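Local atomic coordinates of beta-mannosidase (Trichoderma harzianum, PDB entry 4CVU), a protein that probably hydrolyses terminal beta-linked mannose residues from the non-reducing ends of oligosaccharides, as a fungal beta-mannosidase of glycoside hydrolase family 2. Residues Y690-G695 and I798-I803; V740-F745 and I755-D760; S365-G370 and P697-G702; S413-M418 and T736-I741. All coordinates share one frame; numbering follows the deposited sequence.

Contact 1 (Y690-G695 and I798-I803); sequences YRRGSG and INTTQI. With NAG (2-acetamido-2-deoxy-beta-D-glucopyranose), chain K.
Thr-800 lies obliquely across the base of the Arg-692 side chain. Its methyl CG2 sits 3.4 Å from Arg-692 O, and its OG1 is 3.7 Å from Arg-692 CG. OG1 lies anti to the backbone N (chi1 -162°), which sets it beside Arg-692 CG. The polar partners of this hydroxyl are Thr-758 OG1 and Val-757 O. The Arg-692 chain then leads away from Thr-800, and its guanidinium makes cation-pi contacts with Phe-745 and Trp-756. The contact thus sets the C-terminal part of helix 664-692 and residues 693-695 against strand 799-807 of the Ig-like domain. Ser-694 points at the start of that strand, its OG 3.7 Å from Asn-799 CA. The same OG turns back to bond Arg-691 O at 2.8 Å, nearly along the C=O axis. That oxygen also accepts from Ser-694 N, so two donors grip it. An alanine at Ser-694 would probably leave Arg-691 O with one bond fewer from this turn and open a small gap beside Asn-799 CA. Gly-695 CA lies 3.2 Å from Asn-799 OD1, where a CB on this glycine would clash. Asn-799 OD1 accepts a bond from Thr-800 N at 2.7 Å, which helps fix the amide. Its ND2 carries the N-linked sugar, bonded to NAG C1.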
loop_
_atom_site.group_PDB
_atom_site.type_symbol
_atom_site.label_atom_id
_atom_site.label_comp_id
_atom_site.label_asym_id
_atom_site.label_seq_id
_atom_site.Cartn_x
_atom_site.Cartn_y
_atom_site.Cartn_z
ATOM N N TYR A 690 -17.940 -36.843 -8.239
ATOM C CA TYR A 690 -18.385 -37.277 -6.907
ATOM C C TYR A 690 -19.917 -37.450 -6.857
ATOM O O TYR A 690 -20.420 -38.455 -6.347
ATOM C CB TYR A 690 -17.930 -36.314 -5.793
ATOM C CG TYR A 690 -16.433 -36.190 -5.634
ATOM C CD1 TYR A 690 -15.600 -37.309 -5.711
ATOM C CD2 TYR A 690 -15.829 -34.918 -5.460
ATOM C CE1 TYR A 690 -14.221 -37.176 -5.617
ATOM C CE2 TYR A 690 -14.458 -34.792 -5.358
ATOM C CZ TYR A 690 -13.651 -35.912 -5.436
ATOM O OH TYR A 690 -12.253 -35.789 -5.324
ATOM N N ARG A 691 -20.643 -36.473 -7.403
ATOM C CA ARG A 691 -22.095 -36.524 -7.383
ATOM C C ARG A 691 -22.718 -37.653 -8.176
ATOM O O ARG A 691 -23.657 -38.245 -7.717
ATOM C CB ARG A 691 -22.681 -35.258 -7.895
ATOM C CG ARG A 691 -22.463 -34.116 -6.914
ATOM C CD ARG A 691 -23.336 -32.967 -7.336
ATOM N NE ARG A 691 -24.771 -33.238 -7.172
ATOM C CZ ARG A 691 -25.714 -32.309 -7.358
ATOM N NH1 ARG A 691 -25.365 -31.061 -7.699
ATOM N NH2 ARG A 691 -26.997 -32.600 -7.166
ATOM N N ARG A 692 -22.244 -37.856 -9.392
ATOM C CA ARG A 692 -22.626 -39.048 -10.199
ATOM C C ARG A 692 -22.428 -40.375 -9.451
ATOM O O ARG A 692 -23.152 -41.371 -9.663
ATOM C CB ARG A 692 -21.821 -39.066 -11.502
ATOM C CG ARG A 692 -22.166 -40.246 -12.409
ATOM C CD ARG A 692 -21.323 -40.327 -13.661
ATOM N NE ARG A 692 -19.923 -40.586 -13.359
ATOM C CZ ARG A 692 -18.957 -40.673 -14.273
ATOM N NH1 ARG A 692 -19.227 -40.534 -15.568
ATOM N NH2 ARG A 692 -17.700 -40.887 -13.886
ATOM N N GLY A 693 -21.387 -40.424 -8.634
ATOM C CA GLY A 693 -21.116 -41.585 -7.804
ATOM C C GLY A 693 -22.239 -41.984 -6.847
ATOM O O GLY A 693 -22.243 -43.093 -6.370
ATOM N N SER A 694 -23.178 -41.073 -6.577
ATOM C CA SER A 694 -24.361 -41.366 -5.772
ATOM C C SER A 694 -25.138 -42.540 -6.332
ATOM O O SER A 694 -25.719 -43.297 -5.575
ATOM C CB SER A 694 -25.295 -40.141 -5.717
ATOM O OG SER A 694 -25.834 -39.842 -7.008
ATOM N N GLY A 695 -25.163 -42.655 -7.663
ATOM C CA GLY A 695 -25.850 -43.758 -8.355
ATOM C C GLY A 695 -24.992 -44.921 -8.822
ATOM O O GLY A 695 -25.468 -45.753 -9.573
ATOM N N ILE A 798 -31.891 -39.177 -5.265
ATOM C CA ILE A 798 -30.449 -39.146 -4.958
ATOM C C ILE A 798 -29.671 -40.111 -5.866
ATOM O O ILE A 798 -29.074 -41.064 -5.404
ATOM C CB ILE A 798 -30.153 -39.422 -3.453
ATOM C CG1 ILE A 798 -30.964 -38.474 -2.553
ATOM C CG2 ILE A 798 -28.665 -39.198 -3.170
ATOM C CD1 ILE A 798 -30.871 -38.779 -1.090
ATOM N N ASN A 799 -29.673 -39.834 -7.159
ATOM C CA ASN A 799 -29.217 -40.802 -8.142
ATOM C C ASN A 799 -28.752 -40.105 -9.432
ATOM O O ASN A 799 -28.745 -38.888 -9.517
ATOM C CB ASN A 799 -30.355 -41.790 -8.423
ATOM C CG ASN A 799 -29.881 -43.174 -8.854
ATOM O OD1 ASN A 799 -28.799 -43.355 -9.408
ATOM N ND2 ASN A 799 -30.729 -44.171 -8.602
ATOM N N THR A 800 -28.345 -40.890 -10.421
ATOM C CA THR A 800 -27.817 -40.365 -11.676
ATOM C C THR A 800 -28.351 -41.218 -12.830
ATOM O O THR A 800 -28.801 -42.333 -12.598
ATOM C CB THR A 800 -26.282 -40.370 -11.646
ATOM O OG1 THR A 800 -25.778 -39.494 -12.653
ATOM C CG2 THR A 800 -25.728 -41.795 -11.843
ATOM N N THR A 801 -28.315 -40.690 -14.059
ATOM C CA THR A 801 -28.669 -41.482 -15.258
ATOM C C THR A 801 -27.876 -41.021 -16.469
ATOM O O THR A 801 -27.713 -39.826 -16.677
ATOM C CB THR A 801 -30.199 -41.393 -15.543
ATOM O OG1 THR A 801 -30.553 -42.226 -16.640
ATOM C CG2 THR A 801 -30.634 -39.986 -15.852
ATOM N N GLN A 802 -27.386 -41.960 -17.272
ATOM C CA GLN A 802 -26.644 -41.605 -18.478
ATOM C C GLN A 802 -27.589 -41.318 -19.660
ATOM O O GLN A 802 -28.400 -42.163 -20.020
ATOM C CB GLN A 802 -25.647 -42.696 -18.846
ATOM C CG GLN A 802 -24.578 -42.196 -19.823
ATOM C CD GLN A 802 -23.635 -43.276 -20.288
ATOM O OE1 GLN A 802 -23.515 -44.303 -19.674
ATOM N NE2 GLN A 802 -22.959 -43.031 -21.370
ATOM N N ILE A 803 -27.474 -40.127 -20.256
ATOM C CA ILE A 803 -28.406 -39.693 -21.308
ATOM C C ILE A 803 -27.784 -39.592 -22.705
ATOM O O ILE A 803 -28.493 -39.631 -23.683
ATOM C CB ILE A 803 -29.107 -38.352 -20.961
ATOM C CG1 ILE A 803 -28.113 -37.197 -20.795
ATOM C CG2 ILE A 803 -29.933 -38.498 -19.706
ATOM C CD1 ILE A 803 -28.773 -35.831 -20.921
HETATM C C1 NAG K . -30.494 -45.563 -8.984
HETATM C C2 NAG K . -30.825 -46.612 -7.911
HETATM C C3 NAG K . -30.914 -48.061 -8.431
HETATM C C4 NAG K . -31.740 -48.147 -9.703
HETATM C C5 NAG K . -31.215 -47.100 -10.678
HETATM C C6 NAG K . -32.023 -47.088 -11.965
HETATM C C7 NAG K . -30.109 -46.073 -5.642
HETATM C C8 NAG K . -29.016 -46.225 -4.622
HETATM N N2 NAG K . -29.866 -46.631 -6.820
HETATM O O3 NAG K . -31.434 -48.908 -7.414
HETATM O O4 NAG K . -31.646 -49.455 -10.247
HETATM O O5 NAG K . -31.312 -45.804 -10.123
HETATM O O6 NAG K . -31.139 -46.683 -12.983
HETATM O O7 NAG K . -31.150 -45.452 -5.380
#

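Contact 2 (V740-F745 and I755-D760); sequences VIASAF and IWVTSD
Phe-745 and Trp-756 both place CG anti to the carbonyl carbon (chi1 -73° and -65°), and their rings meet over the sheet. The two strands form an antiparallel beta hairpin in the Ig-like domain's three-stranded sheet, with 740-747 outermost and 752-759 in the middle. Phe-745 CD1 lies 3.5 Å from Trp-756 CD1. The Phe-745 ring and the five-membered ring of Trp-756 form an oblique pair, their planes 72° apart.

Ile-741 with Thr-758 and Ser-743 with Trp-756 are the hydrogen-bonded pairs, each closed by two backbone bonds. Ile-741 N to Thr-758 O measures 3.0 Å and is nearly straight. The side chains of these two residues lie side by side and point the same way. Helix 664-692 packs over this face.

Val-740, Ala-742 and Val-757 turn to the other face. There Val-740 CG1 meets Val-757 CG1 at 4.1 Å, and Ala-742 CB touches Val-757 CG2 at 4.3 Å. Leu-826 of strand 821-830 packs against all three, as expected between the two sheets of a beta sandwich. On the helix-covered face Thr-758 OG1 has a hydrogen bond with Thr-800 OG1 of the neighbouring strand. One water also bridges the hairpin, 3.2 Å from Ser-743 OG and 3.0 Å from Thr-758 OG1.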
loop_
_atom_site.group_PDB
_atom_site.type_symbol
_atom_site.label_atom_id
_atom_site.label_comp_id
_atom_site.label_asym_id
_atom_site.label_seq_id
_atom_site.Cartn_x
_atom_site.Cartn_y
_atom_site.Cartn_z
ATOM N N VAL A 740 -30.504 -30.486 -9.572
ATOM C CA VAL A 740 -30.514 -31.326 -10.768
ATOM C C VAL A 740 -29.549 -30.706 -11.797
ATOM O O VAL A 740 -29.720 -29.556 -12.190
ATOM C CB VAL A 740 -31.948 -31.401 -11.357
ATOM C CG1 VAL A 740 -32.047 -32.436 -12.457
ATOM C CG2 VAL A 740 -32.964 -31.721 -10.269
ATOM N N ILE A 741 -28.532 -31.468 -12.195
ATOM C CA ILE A 741 -27.494 -31.002 -13.110
ATOM C C ILE A 741 -27.292 -31.999 -14.239
ATOM O O ILE A 741 -27.514 -33.197 -14.074
ATOM C CB ILE A 741 -26.142 -30.744 -12.371
ATOM C CG1 ILE A 741 -25.613 -32.039 -11.717
ATOM C CG2 ILE A 741 -26.321 -29.654 -11.311
ATOM C CD1 ILE A 741 -24.171 -31.949 -11.240
ATOM N N ALA A 742 -26.909 -31.469 -15.392
ATOM C CA ALA A 742 -26.430 -32.238 -16.545
ATOM C C ALA A 742 -24.937 -32.016 -16.649
ATOM O O ALA A 742 -24.480 -30.872 -16.682
ATOM C CB ALA A 742 -27.115 -31.761 -17.824
ATOM N N SER A 743 -24.179 -33.094 -16.721
ATOM C CA SER A 743 -22.742 -33.029 -16.569
ATOM C C SER A 743 -22.058 -33.717 -17.741
ATOM O O SER A 743 -22.476 -34.809 -18.131
ATOM C CB SER A 743 -22.324 -33.696 -15.253
ATOM O OG SER A 743 -22.816 -32.995 -14.104
ATOM N N ALA A 744 -21.006 -33.083 -18.280
ATOM C CA ALA A 744 -20.272 -33.612 -19.435
ATOM C C ALA A 744 -18.976 -34.242 -18.990
ATOM O O ALA A 744 -18.149 -33.578 -18.395
ATOM C CB ALA A 744 -19.978 -32.506 -20.442
ATOM N N PHE A 745 -18.808 -35.514 -19.312
ATOM C CA PHE A 745 -17.613 -36.286 -18.966
ATOM C C PHE A 745 -16.844 -36.578 -20.242
ATOM O O PHE A 745 -17.369 -37.246 -21.150
ATOM C CB PHE A 745 -17.997 -37.619 -18.312
ATOM C CG PHE A 745 -18.518 -37.482 -16.911
ATOM C CD1 PHE A 745 -19.848 -37.185 -16.671
ATOM C CD2 PHE A 745 -17.684 -37.673 -15.833
ATOM C CE1 PHE A 745 -20.341 -37.064 -15.379
ATOM C CE2 PHE A 745 -18.159 -37.556 -14.532
ATOM C CZ PHE A 745 -19.488 -37.254 -14.302
ATOM N N ILE A 755 -22.771 -37.662 -21.295
ATOM C CA ILE A 755 -23.531 -36.704 -20.502
ATOM C C ILE A 755 -24.463 -37.459 -19.560
ATOM O O ILE A 755 -25.238 -38.324 -19.976
ATOM C CB ILE A 755 -24.326 -35.715 -21.360
ATOM C CG1 ILE A 755 -23.353 -34.958 -22.263
ATOM C CG2 ILE A 755 -25.048 -34.721 -20.456
ATOM C CD1 ILE A 755 -23.968 -34.430 -23.504
ATOM N N TRP A 756 -24.357 -37.129 -18.281
ATOM C CA TRP A 756 -25.170 -37.733 -17.239
ATOM C C TRP A 756 -25.981 -36.667 -16.561
ATOM O O TRP A 756 -25.511 -35.524 -16.419
ATOM C CB TRP A 756 -24.270 -38.361 -16.188
ATOM C CG TRP A 756 -23.454 -39.506 -16.667
ATOM C CD1 TRP A 756 -22.424 -39.467 -17.532
ATOM C CD2 TRP A 756 -23.588 -40.859 -16.252
ATOM N NE1 TRP A 756 -21.889 -40.729 -17.691
ATOM C CE2 TRP A 756 -22.587 -41.599 -16.903
ATOM C CE3 TRP A 756 -24.432 -41.514 -15.348
ATOM C CZ2 TRP A 756 -22.424 -42.974 -16.713
ATOM C CZ3 TRP A 756 -24.279 -42.882 -15.166
ATOM C CH2 TRP A 756 -23.283 -43.602 -15.850
ATOM N N VAL A 757 -27.187 -37.039 -16.134
ATOM C CA VAL A 757 -28.018 -36.179 -15.308
ATOM C C VAL A 757 -28.046 -36.729 -13.868
ATOM O O VAL A 757 -28.344 -37.925 -13.641
ATOM C CB VAL A 757 -29.446 -36.058 -15.853
ATOM C CG1 VAL A 757 -30.347 -35.330 -14.867
ATOM C CG2 VAL A 757 -29.463 -35.345 -17.206
ATOM N N THR A 758 -27.796 -35.842 -12.901
ATOM C CA THR A 758 -27.670 -36.235 -11.495
ATOM C C THR A 758 -28.553 -35.353 -10.641
ATOM O O THR A 758 -28.593 -34.154 -10.853
ATOM C CB THR A 758 -26.198 -36.113 -11.015
ATOM O OG1 THR A 758 -25.357 -36.988 -11.777
ATOM C CG2 THR A 758 -26.073 -36.494 -9.557
ATOM N N SER A 759 -29.262 -35.949 -9.680
ATOM C CA SER A 759 -30.255 -35.224 -8.865
ATOM C C SER A 759 -30.074 -35.553 -7.402
ATOM O O SER A 759 -29.895 -36.715 -7.075
ATOM C CB SER A 759 -31.685 -35.610 -9.294
ATOM O OG SER A 759 -32.638 -35.147 -8.366
ATOM N N ASP A 760 -30.139 -34.552 -6.519
ATOM C CA ASP A 760 -30.072 -34.840 -5.086
ATOM C C ASP A 760 -31.436 -34.872 -4.361
ATOM O O ASP A 760 -31.499 -34.954 -3.120
ATOM C CB ASP A 760 -29.102 -33.893 -4.385
ATOM C CG ASP A 760 -29.637 -32.481 -4.243
ATOM O OD1 ASP A 760 -30.763 -32.163 -4.739
ATOM O OD2 ASP A 760 -28.898 -31.684 -3.632
HETATM O O HOH W 1 -22.757 -35.663 -12.410
#

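Contact 3 (S365-G370 and P697-G702); sequences SGITPG and PERQLG
Gly-366 comes first, its carbonyl O 3.8 Å from Pro-697 CA. Its positive phi belongs to a Schellman motif that ends helix 360-365, and a side chain here would jam against the preceding carbonyl. Ile-367 follows, with CG2 3.4 Å from Pro-697 O. Its CD1 reaches Arg-699 CG at 3.9 Å, and the two side chains lie obliquely across each other. An alanine at Ile-367 would probably leave a gap beside CB and CG of Arg-699 and leave that aliphatic part less confined. Here two loops meet: one precedes strand 374-377, the other leads into strand 702-705. Both strands belong to the mixed sheet of the central domain, consistent with the (beta/alpha)8 barrel of family 2 glycoside hydrolases. The far end of Arg-699 is held by Ser-694 O, Ile-798 O and Glu-381 OE1. Thr-368 makes the polar link. Its N bonds Pro-697 O at 2.8 Å, with the donor tilted 35° from the carbonyl plane. Its OG1 also lies close to the proline ring, 3.0 Å from Pro-697 CB.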
loop_
_atom_site.group_PDB
_atom_site.type_symbol
_atom_site.label_atom_id
_atom_site.label_comp_id
_atom_site.label_asym_id
_atom_site.label_seq_id
_atom_site.Cartn_x
_atom_site.Cartn_y
_atom_site.Cartn_z
ATOM N N SER A 365 -28.678 -54.549 -2.424
ATOM C CA SER A 365 -29.161 -53.464 -3.247
ATOM C C SER A 365 -28.157 -53.072 -4.351
ATOM O O SER A 365 -28.513 -52.353 -5.285
ATOM C CB SER A 365 -29.550 -52.245 -2.399
ATOM O OG SER A 365 -28.449 -51.422 -2.082
ATOM N N GLY A 366 -26.925 -53.574 -4.256
ATOM C CA GLY A 366 -25.910 -53.336 -5.262
ATOM C C GLY A 366 -24.791 -52.397 -4.835
ATOM O O GLY A 366 -23.981 -51.998 -5.647
ATOM N N ILE A 367 -24.743 -52.050 -3.560
ATOM C CA ILE A 367 -23.692 -51.190 -3.027
ATOM C C ILE A 367 -22.452 -52.004 -2.674
ATOM O O ILE A 367 -22.537 -52.998 -1.968
ATOM C CB ILE A 367 -24.182 -50.413 -1.783
ATOM C CG1 ILE A 367 -25.368 -49.532 -2.168
ATOM C CG2 ILE A 367 -23.071 -49.542 -1.220
ATOM C CD1 ILE A 367 -26.051 -48.836 -1.006
ATOM N N THR A 368 -21.303 -51.575 -3.167
ATOM C CA THR A 368 -20.021 -52.136 -2.754
ATOM C C THR A 368 -19.840 -52.227 -1.228
ATOM O O THR A 368 -20.084 -51.245 -0.500
ATOM C CB THR A 368 -18.865 -51.341 -3.325
ATOM O OG1 THR A 368 -19.097 -51.110 -4.717
ATOM C CG2 THR A 368 -17.529 -52.079 -3.130
ATOM N N PRO A 369 -19.383 -53.399 -0.751
ATOM C CA PRO A 369 -19.123 -53.677 0.670
ATOM C C PRO A 369 -17.976 -52.836 1.188
ATOM O O PRO A 369 -17.211 -52.272 0.405
ATOM C CB PRO A 369 -18.708 -55.164 0.698
ATOM C CG PRO A 369 -19.128 -55.715 -0.594
ATOM C CD PRO A 369 -19.080 -54.585 -1.585
ATOM N N GLY A 370 -17.888 -52.768 2.506
ATOM C CA GLY A 370 -16.939 -51.926 3.188
ATOM C C GLY A 370 -17.598 -51.218 4.352
ATOM O O GLY A 370 -18.317 -51.824 5.152
ATOM N N PRO A 697 -21.803 -48.061 -7.613
ATOM C CA PRO A 697 -21.742 -48.996 -6.467
ATOM C C PRO A 697 -21.147 -48.435 -5.181
ATOM O O PRO A 697 -21.415 -48.955 -4.122
ATOM C CB PRO A 697 -20.888 -50.165 -6.994
ATOM C CG PRO A 697 -21.088 -50.136 -8.478
ATOM C CD PRO A 697 -21.167 -48.650 -8.813
ATOM N N GLU A 698 -20.337 -47.387 -5.281
ATOM C CA GLU A 698 -19.838 -46.654 -4.130
ATOM C C GLU A 698 -20.970 -45.924 -3.362
ATOM O O GLU A 698 -20.904 -45.805 -2.169
ATOM C CB GLU A 698 -18.698 -45.697 -4.506
ATOM C CG GLU A 698 -19.105 -44.564 -5.419
ATOM C CD GLU A 698 -18.648 -44.735 -6.823
ATOM O OE1 GLU A 698 -18.629 -45.891 -7.330
ATOM O OE2 GLU A 698 -18.296 -43.712 -7.431
ATOM N N ARG A 699 -22.014 -45.513 -4.053
ATOM C CA ARG A 699 -23.109 -44.789 -3.450
ATOM C C ARG A 699 -22.532 -43.597 -2.688
ATOM O O ARG A 699 -22.537 -43.573 -1.495
ATOM C CB ARG A 699 -23.951 -45.666 -2.526
ATOM C CG ARG A 699 -25.422 -45.320 -2.555
ATOM C CD ARG A 699 -25.656 -43.989 -1.905
ATOM N NE ARG A 699 -27.012 -43.718 -1.507
ATOM C CZ ARG A 699 -27.930 -43.183 -2.286
ATOM N NH1 ARG A 699 -27.679 -42.948 -3.545
ATOM N NH2 ARG A 699 -29.109 -42.909 -1.790
ATOM N N GLN A 700 -21.868 -42.750 -3.427
ATOM C CA GLN A 700 -21.197 -41.584 -2.889
ATOM C C GLN A 700 -22.222 -40.548 -2.374
ATOM O O GLN A 700 -23.162 -40.243 -3.062
ATOM C CB GLN A 700 -20.317 -41.013 -4.001
ATOM C CG GLN A 700 -19.011 -40.349 -3.567
ATOM C CD GLN A 700 -19.216 -38.900 -3.206
ATOM O OE1 GLN A 700 -20.314 -38.408 -3.285
ATOM N NE2 GLN A 700 -18.148 -38.214 -2.836
ATOM N N LEU A 701 -22.001 -39.949 -1.199
ATOM C CA LEU A 701 -22.991 -39.025 -0.641
ATOM C C LEU A 701 -22.466 -37.700 -0.076
ATOM O O LEU A 701 -23.093 -37.142 0.845
ATOM C CB LEU A 701 -23.835 -39.715 0.427
ATOM C CG LEU A 701 -24.799 -40.818 -0.026
ATOM C CD1 LEU A 701 -25.543 -41.345 1.213
ATOM C CD2 LEU A 701 -25.805 -40.355 -1.024
ATOM N N GLY A 702 -21.371 -37.164 -0.636
ATOM C CA GLY A 702 -20.891 -35.876 -0.171
ATOM C C GLY A 702 -19.748 -35.259 -0.925
ATOM O O GLY A 702 -18.866 -35.967 -1.420
#

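Contact 4 (S413-M418 and T736-I741); sequences SQNFNM and TYEHVI
Phe-416 and Tyr-737 form the aromatic part of this contact, an offset edge-to-face pair. It joins the loop after helix 401-413 to the loop between helix 729-736 and strand 740-747, where the central domain meets the Ig-like domain. The edge of Tyr-737 turns toward the face of Phe-416, with the planes at 82°. Tyr-737 CE2 comes 4.0 Å from Phe-416 CE1. Beyond the ring, Tyr-737 OH bonds Ser-703 OG and Gly-386 O.

Van der Waals contacts lie at the ring's base and along the backbone. Tyr-737 CB packs 3.9 Å from Asn-415 CB, and the latter also sits 3.3 Å from Tyr-737 O. Asn-415 has positive phi and is the C-prime residue of the Schellman motif that ends helix 401-413. With its CG anti to the carbonyl carbon (chi1 -62°), the amide is set beside Glu-738, where ND2 lies 3.7 Å from Glu-738 CG.

Polar groups look mainly to partners beyond the two loops. Asn-415 ND2 bonds Arg-734 O. Tyr-737 O accepts from Lys-385 NZ. Gln-414 O is buried with no polar partner; it lies at the edge of the Tyr-737 ring, in its plane, 3.7 Å from Tyr-737 CD2.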
loop_
_atom_site.group_PDB
_atom_site.type_symbol
_atom_site.label_atom_id
_atom_site.label_comp_id
_atom_site.label_asym_id
_atom_site.label_seq_id
_atom_site.Cartn_x
_atom_site.Cartn_y
_atom_site.Cartn_z
ATOM N N SER A 413 -25.913 -19.256 -1.164
ATOM C CA SER A 413 -26.005 -18.965 -2.583
ATOM C C SER A 413 -25.305 -19.987 -3.468
ATOM O O SER A 413 -25.652 -20.120 -4.648
ATOM C CB SER A 413 -25.437 -17.614 -2.907
ATOM O OG SER A 413 -25.827 -17.260 -4.223
ATOM N N GLN A 414 -24.360 -20.697 -2.912
ATOM C CA GLN A 414 -23.600 -21.701 -3.626
ATOM C C GLN A 414 -24.285 -23.043 -3.547
ATOM O O GLN A 414 -23.773 -24.016 -4.024
ATOM C CB GLN A 414 -22.199 -21.822 -3.037
ATOM C CG GLN A 414 -21.169 -20.779 -3.454
ATOM C CD GLN A 414 -19.787 -21.122 -2.941
ATOM O OE1 GLN A 414 -19.339 -20.537 -2.000
ATOM N NE2 GLN A 414 -19.137 -22.126 -3.517
ATOM N N ASN A 415 -25.470 -23.052 -2.980
ATOM C CA ASN A 415 -26.301 -24.218 -2.723
ATOM C C ASN A 415 -25.716 -25.209 -1.704
ATOM O O ASN A 415 -25.938 -26.384 -1.846
ATOM C CB ASN A 415 -26.642 -24.960 -4.063
ATOM C CG ASN A 415 -27.431 -24.102 -5.025
ATOM O OD1 ASN A 415 -28.471 -23.596 -4.694
ATOM N ND2 ASN A 415 -26.906 -23.896 -6.197
ATOM N N PHE A 416 -25.004 -24.716 -0.686
ATOM C CA PHE A 416 -24.449 -25.555 0.357
ATOM C C PHE A 416 -25.548 -26.112 1.274
ATOM O O PHE A 416 -26.571 -25.534 1.404
ATOM C CB PHE A 416 -23.444 -24.774 1.243
ATOM C CG PHE A 416 -22.083 -24.582 0.656
ATOM C CD1 PHE A 416 -21.901 -24.297 -0.661
ATOM C CD2 PHE A 416 -21.006 -24.606 1.451
ATOM C CE1 PHE A 416 -20.652 -24.054 -1.156
ATOM C CE2 PHE A 416 -19.772 -24.375 0.962
ATOM C CZ PHE A 416 -19.594 -24.088 -0.337
ATOM N N ASN A 417 -25.337 -27.261 1.882
ATOM C CA ASN A 417 -26.085 -27.654 3.061
ATOM C C ASN A 417 -25.184 -28.033 4.213
ATOM O O ASN A 417 -25.682 -28.341 5.297
ATOM C CB ASN A 417 -27.108 -28.751 2.753
ATOM C CG ASN A 417 -26.482 -29.951 2.112
ATOM O OD1 ASN A 417 -25.348 -30.259 2.396
ATOM N ND2 ASN A 417 -27.178 -30.561 1.165
ATOM N N MET A 418 -23.859 -27.921 4.022
ATOM C CA MET A 418 -22.895 -28.305 5.051
ATOM C C MET A 418 -21.588 -27.529 4.907
ATOM O O MET A 418 -21.163 -27.222 3.780
ATOM C CB MET A 418 -22.587 -29.829 4.950
ATOM C CG MET A 418 -21.706 -30.365 6.058
ATOM S SD MET A 418 -21.445 -32.166 5.914
ATOM C CE MET A 418 -22.856 -32.799 6.785
ATOM N N THR A 736 -22.788 -26.291 -10.100
ATOM C CA THR A 736 -22.509 -27.714 -10.000
ATOM C C THR A 736 -23.091 -28.329 -8.701
ATOM O O THR A 736 -23.132 -29.541 -8.586
ATOM C CB THR A 736 -20.988 -28.008 -10.125
ATOM O OG1 THR A 736 -20.409 -27.136 -11.087
ATOM C CG2 THR A 736 -20.730 -29.453 -10.557
ATOM N N TYR A 737 -23.495 -27.494 -7.745
ATOM C CA TYR A 737 -24.205 -27.937 -6.549
ATOM C C TYR A 737 -25.754 -27.751 -6.665
ATOM O O TYR A 737 -26.492 -27.862 -5.692
ATOM C CB TYR A 737 -23.664 -27.216 -5.295
ATOM C CG TYR A 737 -22.338 -27.750 -4.708
ATOM C CD1 TYR A 737 -21.883 -29.035 -4.964
ATOM C CD2 TYR A 737 -21.601 -26.979 -3.832
ATOM C CE1 TYR A 737 -20.713 -29.525 -4.374
ATOM C CE2 TYR A 737 -20.433 -27.467 -3.235
ATOM C CZ TYR A 737 -19.985 -28.746 -3.535
ATOM O OH TYR A 737 -18.825 -29.234 -2.969
ATOM N N GLU A 738 -26.242 -27.435 -7.858
ATOM C CA GLU A 738 -27.684 -27.328 -8.047
ATOM C C GLU A 738 -28.341 -28.714 -7.856
ATOM O O GLU A 738 -27.694 -29.761 -8.002
ATOM C CB GLU A 738 -28.010 -26.755 -9.437
ATOM C CG GLU A 738 -27.777 -25.250 -9.554
ATOM C CD GLU A 738 -28.429 -24.652 -10.774
ATOM O OE1 GLU A 738 -29.647 -24.788 -10.881
ATOM O OE2 GLU A 738 -27.762 -24.092 -11.633
ATOM N N HIS A 739 -29.625 -28.698 -7.508
ATOM C CA HIS A 739 -30.358 -29.946 -7.204
ATOM C C HIS A 739 -30.310 -30.954 -8.336
ATOM O O HIS A 739 -30.094 -32.112 -8.101
ATOM C CB HIS A 739 -31.802 -29.652 -6.797
ATOM C CG HIS A 739 -31.918 -28.901 -5.512
ATOM N ND1 HIS A 739 -31.561 -29.442 -4.294
ATOM C CD2 HIS A 739 -32.340 -27.641 -5.256
ATOM C CE1 HIS A 739 -31.760 -28.541 -3.343
ATOM N NE2 HIS A 739 -32.241 -27.446 -3.897
ATOM N N VAL A 740 -30.504 -30.486 -9.572
ATOM C CA VAL A 740 -30.514 -31.326 -10.768
ATOM C C VAL A 740 -29.549 -30.706 -11.797
ATOM O O VAL A 740 -29.720 -29.556 -12.190
ATOM C CB VAL A 740 -31.948 -31.401 -11.357
ATOM C CG1 VAL A 740 -32.047 -32.436 -12.457
ATOM C CG2 VAL A 740 -32.964 -31.721 -10.269
ATOM N N ILE A 741 -28.532 -31.468 -12.195
ATOM C CA ILE A 741 -27.494 -31.002 -13.110
ATOM C C ILE A 741 -27.292 -31.999 -14.239
ATOM O O ILE A 741 -27.514 -33.197 -14.074
ATOM C CB ILE A 741 -26.142 -30.744 -12.371
ATOM C CG1 ILE A 741 -25.613 -32.039 -11.717
ATOM C CG2 ILE A 741 -26.321 -29.654 -11.311
ATOM C CD1 ILE A 741 -24.171 -31.949 -11.240
#

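Contacts 1 and 2 lie closest, with centres about 7 Å apart. Both reach the three-stranded sheet, contact 1 by strand 799-807 and contact 2 by strands 740-747 and 752-759. Contact 4 leads into strand 740-747 and shares Val-740 and Ile-741 with contact 2, about 12 Å away centre to centre. Contact 3 lies about 12 Å from contact 1, and Arg-699 bonds Ser-694 O to join them. Arg-691 ties contact 1 to contact 4. Along the chain, 365-370 and 413-418 come first, then 690-695, 697-702, 736-741 and the hairpin, and 798-803 last. Contacts 1 and 4 join the central domain to the Ig-like domain, while contact 2 holds the sheet together and contact 3 joins two loops of the central domain.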